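Local coordinates for protein HTH-type transcriptional activator AmpR (Pseudomonas aeruginosa PAO1, PDB 5MMH) that activates the beta-lactamase gene ampC by binding its promoter, and senses cell-wall-derived muropeptides through the effector domain that forms this chain, at residues Gly68-Gly72 and Thr73-Ala77; Val85-Pro89 and Glu90-Gln94. One frame throughout, in Å; residues are numbered along the deposited sequence.

Contact 1 of 2, residues Gly68-Gly72 and Thr73-Ala77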
loop_
_atom_site.group_PDB
_atom_site.type_symbol
_atom_site.label_atom_id
_atom_site.label_comp_id
_atom_site.label_asym_id
_atom_site.label_seq_id
_atom_site.Cartn_x
_atom_site.Cartn_y
_atom_site.Cartn_z
ATOM N N GLY A 68 -1.832 -14.538 15.262
ATOM C CA GLY A 68 -0.765 -14.691 16.236
ATOM C C GLY A 68 -0.164 -16.076 16.368
ATOM O O GLY A 68 0.491 -16.357 17.377
ATOM N N ALA A 69 -0.349 -16.952 15.378
ATOM C CA ALA A 69 0.225 -18.298 15.409
ATOM C C ALA A 69 1.041 -18.520 14.134
ATOM O O ALA A 69 0.664 -19.298 13.260
ATOM C CB ALA A 69 -0.860 -19.355 15.574
ATOM N N TRP A 70 2.169 -17.830 14.041
ATOM C CA TRP A 70 3.102 -17.975 12.934
ATOM C C TRP A 70 4.243 -18.904 13.351
ATOM O O TRP A 70 4.845 -18.724 14.418
ATOM C CB TRP A 70 3.629 -16.601 12.504
ATOM C CG TRP A 70 2.540 -15.717 11.942
ATOM C CD1 TRP A 70 1.973 -15.815 10.703
ATOM C CD2 TRP A 70 1.881 -14.619 12.596
ATOM N NE1 TRP A 70 1.007 -14.855 10.542
ATOM C CE2 TRP A 70 0.935 -14.099 11.682
ATOM C CE3 TRP A 70 2.009 -14.018 13.853
ATOM C CZ2 TRP A 70 0.111 -13.013 11.990
ATOM C CZ3 TRP A 70 1.195 -12.934 14.161
ATOM C CH2 TRP A 70 0.248 -12.452 13.240
ATOM N N HIS A 71 4.533 -19.896 12.509
ATOM C CA HIS A 71 5.531 -20.912 12.828
ATOM C C HIS A 71 6.888 -20.282 13.095
ATOM O O HIS A 71 7.333 -19.386 12.367
ATOM C CB HIS A 71 5.647 -21.907 11.670
ATOM C CG HIS A 71 4.335 -22.499 11.259
ATOM N ND1 HIS A 71 3.417 -21.810 10.491
ATOM C CD2 HIS A 71 3.781 -23.710 11.509
ATOM C CE1 HIS A 71 2.355 -22.570 10.289
ATOM N NE2 HIS A 71 2.551 -23.727 10.893
ATOM N N GLY A 72 7.553 -20.767 14.138
ATOM C CA GLY A 72 8.880 -20.283 14.464
ATOM C C GLY A 72 8.899 -18.917 15.095
ATOM O O GLY A 72 9.980 -18.349 15.308
ATOM N N THR A 73 7.730 -18.390 15.431
ATOM C CA THR A 73 7.565 -17.022 15.876
ATOM C C THR A 73 7.026 -16.993 17.303
ATOM O O THR A 73 6.232 -17.855 17.688
ATOM C CB THR A 73 6.613 -16.300 14.911
ATOM O OG1 THR A 73 7.140 -16.393 13.580
ATOM C CG2 THR A 73 6.436 -14.877 15.289
ATOM N N GLU A 74 7.501 -16.022 18.088
ATOM C CA GLU A 74 6.856 -15.586 19.323
ATOM C C GLU A 74 6.099 -14.289 19.037
ATOM O O GLU A 74 6.706 -13.303 18.619
ATOM C CB GLU A 74 7.899 -15.376 20.424
ATOM C CG GLU A 74 7.465 -14.511 21.620
ATOM C CD GLU A 74 6.540 -15.220 22.630
ATOM O OE1 GLU A 74 6.507 -14.766 23.800
ATOM O OE2 GLU A 74 5.850 -16.206 22.270
ATOM N N ALA A 75 4.784 -14.281 19.265
ATOM C CA ALA A 75 3.951 -13.119 18.966
ATOM C C ALA A 75 3.222 -12.611 20.209
ATOM O O ALA A 75 2.531 -13.377 20.887
ATOM C CB ALA A 75 2.938 -13.449 17.876
ATOM N N LEU A 76 3.358 -11.308 20.476
ATOM C CA LEU A 76 2.690 -10.608 21.567
ATOM C C LEU A 76 1.541 -9.775 21.017
ATOM O O LEU A 76 1.752 -8.922 20.146
ATOM C CB LEU A 76 3.654 -9.681 22.312
ATOM C CG LEU A 76 4.572 -10.168 23.431
ATOM C CD1 LEU A 76 4.918 -11.650 23.298
ATOM C CD2 LEU A 76 5.841 -9.308 23.476
ATOM N N ALA A 77 0.343 -9.983 21.550
ATOM C CA ALA A 77 -0.811 -9.238 21.063
ATOM C C ALA A 77 -0.699 -7.758 21.401
ATOM O O ALA A 77 -0.261 -7.384 22.492
ATOM C CB ALA A 77 -2.089 -9.795 21.655
HETATM O O HOH W 1 3.589 -16.829 16.279
#
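Trp70 and Ala75 meet at the rim of the indole: Ala75 CB approaches the six-membered ring at its edge, near the ring plane, 4.1 Å from Trp70 CZ3. Ala75 CB points toward the loop and also lies 3.8 Å from Gly68 O. Trp70 CG stands anti to its own carbonyl carbon (chi1 -65°), which folds the indole back along the loop, and Gly68 N sits over one face of the Trp70 ring, 3.5 Å above the plane and offset toward the rim. Elsewhere the ring has a cation-pi contact with Arg64 and an edge-to-face one with Trp183. Residues Trp70 to Thr73 form a type II beta turn, with Gly72 at its third position, and this turn leads the chain into strand 73-86 of the effector domain's mixed sheet. Its closing bond, from Thr73 N to Trp70 O, is weak, the N-H...O angle being 134°. Thr73 adds a side-chain bond: its OG1, set beside the backbone N and so back over the turn, donates to His71 O at 3.2 Å, standing well above that carbonyl's plane, 62° out of it. Thr73 OG1 also lies 3.7 Å from Trp70 CB, alongside the stem of the indole. A water between loop and strand accepts from Trp70 N at 2.8 Å and donates weakly to Thr73 O.

Contact 2 of 2, residues Val85-Pro89 and Glu90-Gln94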
loop_
_atom_site.group_PDB
_atom_site.type_symbol
_atom_site.label_atom_id
_atom_site.label_comp_id
_atom_site.label_asym_id
_atom_site.label_seq_id
_atom_site.Cartn_x
_atom_site.Cartn_y
_atom_site.Cartn_z
ATOM N N VAL A 85 -17.265 -1.850 7.002
ATOM C CA VAL A 85 -17.450 -1.344 5.646
ATOM C C VAL A 85 -17.053 0.127 5.591
ATOM O O VAL A 85 -17.516 0.934 6.405
ATOM C CB VAL A 85 -18.903 -1.542 5.193
ATOM C CG1 VAL A 85 -19.193 -0.689 3.991
ATOM C CG2 VAL A 85 -19.176 -3.012 4.885
ATOM N N LEU A 86 -16.195 0.482 4.621
ATOM C CA LEU A 86 -15.747 1.851 4.421
ATOM C C LEU A 86 -15.876 2.198 2.946
ATOM O O LEU A 86 -15.562 1.374 2.082
ATOM C CB LEU A 86 -14.300 2.037 4.896
ATOM C CG LEU A 86 -14.075 1.812 6.396
ATOM C CD1 LEU A 86 -12.593 1.748 6.698
ATOM C CD2 LEU A 86 -14.719 2.924 7.204
ATOM N N CYS A 87 -16.336 3.415 2.652
ATOM C CA CYS A 87 -16.575 3.809 1.266
ATOM C C CYS A 87 -16.571 5.324 1.153
ATOM O O CYS A 87 -16.518 6.042 2.154
ATOM C CB CYS A 87 -17.891 3.238 0.746
ATOM S SG CYS A 87 -19.341 3.752 1.688
ATOM N N CYS A 88 -16.616 5.808 -0.090
ATOM C CA CYS A 88 -16.695 7.246 -0.317
ATOM C C CYS A 88 -18.118 7.758 -0.064
ATOM O O CYS A 88 -19.081 6.984 -0.092
ATOM C CB CYS A 88 -16.245 7.592 -1.738
ATOM S SG CYS A 88 -17.309 6.977 -3.054
ATOM N N PRO A 89 -18.268 9.068 0.212
ATOM C CA PRO A 89 -19.622 9.639 0.396
ATOM C C PRO A 89 -20.558 9.383 -0.776
ATOM O O PRO A 89 -21.727 9.025 -0.571
ATOM C CB PRO A 89 -19.345 11.138 0.575
ATOM C CG PRO A 89 -17.922 11.225 1.004
ATOM C CD PRO A 89 -17.203 10.075 0.383
ATOM N N GLU A 90 -20.071 9.600 -1.999
ATOM C CA GLU A 90 -20.698 9.158 -3.238
ATOM C C GLU A 90 -21.440 7.844 -3.032
ATOM O O GLU A 90 -22.673 7.798 -3.113
ATOM C CB GLU A 90 -19.614 9.017 -4.318
ATOM C CG GLU A 90 -20.015 9.287 -5.767
ATOM C CD GLU A 90 -20.640 8.087 -6.445
ATOM O OE1 GLU A 90 -21.889 8.030 -6.509
ATOM O OE2 GLU A 90 -19.882 7.207 -6.915
ATOM N N VAL A 91 -20.696 6.780 -2.716
ATOM C CA VAL A 91 -21.308 5.465 -2.569
ATOM C C VAL A 91 -22.098 5.371 -1.273
ATOM O O VAL A 91 -23.126 4.688 -1.224
ATOM C CB VAL A 91 -20.232 4.368 -2.669
ATOM C CG1 VAL A 91 -20.648 3.124 -1.904
ATOM C CG2 VAL A 91 -19.966 4.023 -4.126
ATOM N N ALA A 92 -21.659 6.062 -0.215
ATOM C CA ALA A 92 -22.317 5.921 1.089
ATOM C C ALA A 92 -23.778 6.356 1.037
ATOM O O ALA A 92 -24.648 5.712 1.638
ATOM C CB ALA A 92 -21.568 6.720 2.156
ATOM N N ALA A 93 -24.067 7.446 0.315
ATOM C CA ALA A 93 -25.441 7.925 0.192
ATOM C C ALA A 93 -26.356 6.864 -0.411
ATOM O O ALA A 93 -27.516 6.724 -0.000
ATOM C CB ALA A 93 -25.473 9.200 -0.650
ATOM N N GLN A 94 -25.845 6.092 -1.375
ATOM C CA GLN A 94 -26.636 5.104 -2.100
ATOM C C GLN A 94 -26.937 3.848 -1.289
ATOM O O GLN A 94 -27.709 3.005 -1.759
ATOM C CB GLN A 94 -25.909 4.723 -3.394
ATOM C CG GLN A 94 -25.710 5.898 -4.353
ATOM C CD GLN A 94 -24.617 5.651 -5.381
ATOM O OE1 GLN A 94 -24.683 4.703 -6.164
ATOM N NE2 GLN A 94 -23.607 6.515 -5.387
#
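Cys88 is the N-cap of helix 89-93, its SG accepting from the amide of Val91 in the first turn. From Cys88 CB the chain runs to SG with chi1 66°, a torsion that sets the sulfur between the backbone N and the carbonyl carbon and turns it to the helix start. There Cys88 SG takes the hydrogen of Val91 N at 3.4 Å, the N-H...S angle being 160°. Cys88 SG also rests tightly against Glu90 CB, 3.3 Å away, and lies 3.9 Å from Val91 CB. The main chain of Cys88 contributes as well, since Cys88 O accepts from Ala92 N at 2.7 Å. One residue on, Ala93 N donates to Pro89 O. Before the cap, Cys87 packs its CB against Val91 CG1 and its SG against the CA and CB of Ala92; Val91 also touches Val152 in a neighbouring loop. Beyond this packing, Gln94 reaches back along the helix, and Gln94 NE2 donates to Glu90 O at 2.8 Å from 60° above the carbonyl plane.

In the fold
Both contacts use strand 73-86, an inner strand of the mixed sheet, itself interrupted by a bulge or short loop. Contact 1 comes first along the chain, in the loop after strand 61-66 and at the start of strand 73-86; contact 2 follows at its far end, where the chain enters helix 89-93. Their centres lie 36 Å apart on opposite sides of the chain's centre, and their nearest atoms are about 20 Å apart, so neither touches the other. The strand runs antiparallel to neighbours 181-187 and 153-156. The contacts thus mark its two ends, and so long a strand is consistent with a connection between the two lobes of the periplasmic-binding-protein-like fold of LysR effector domains.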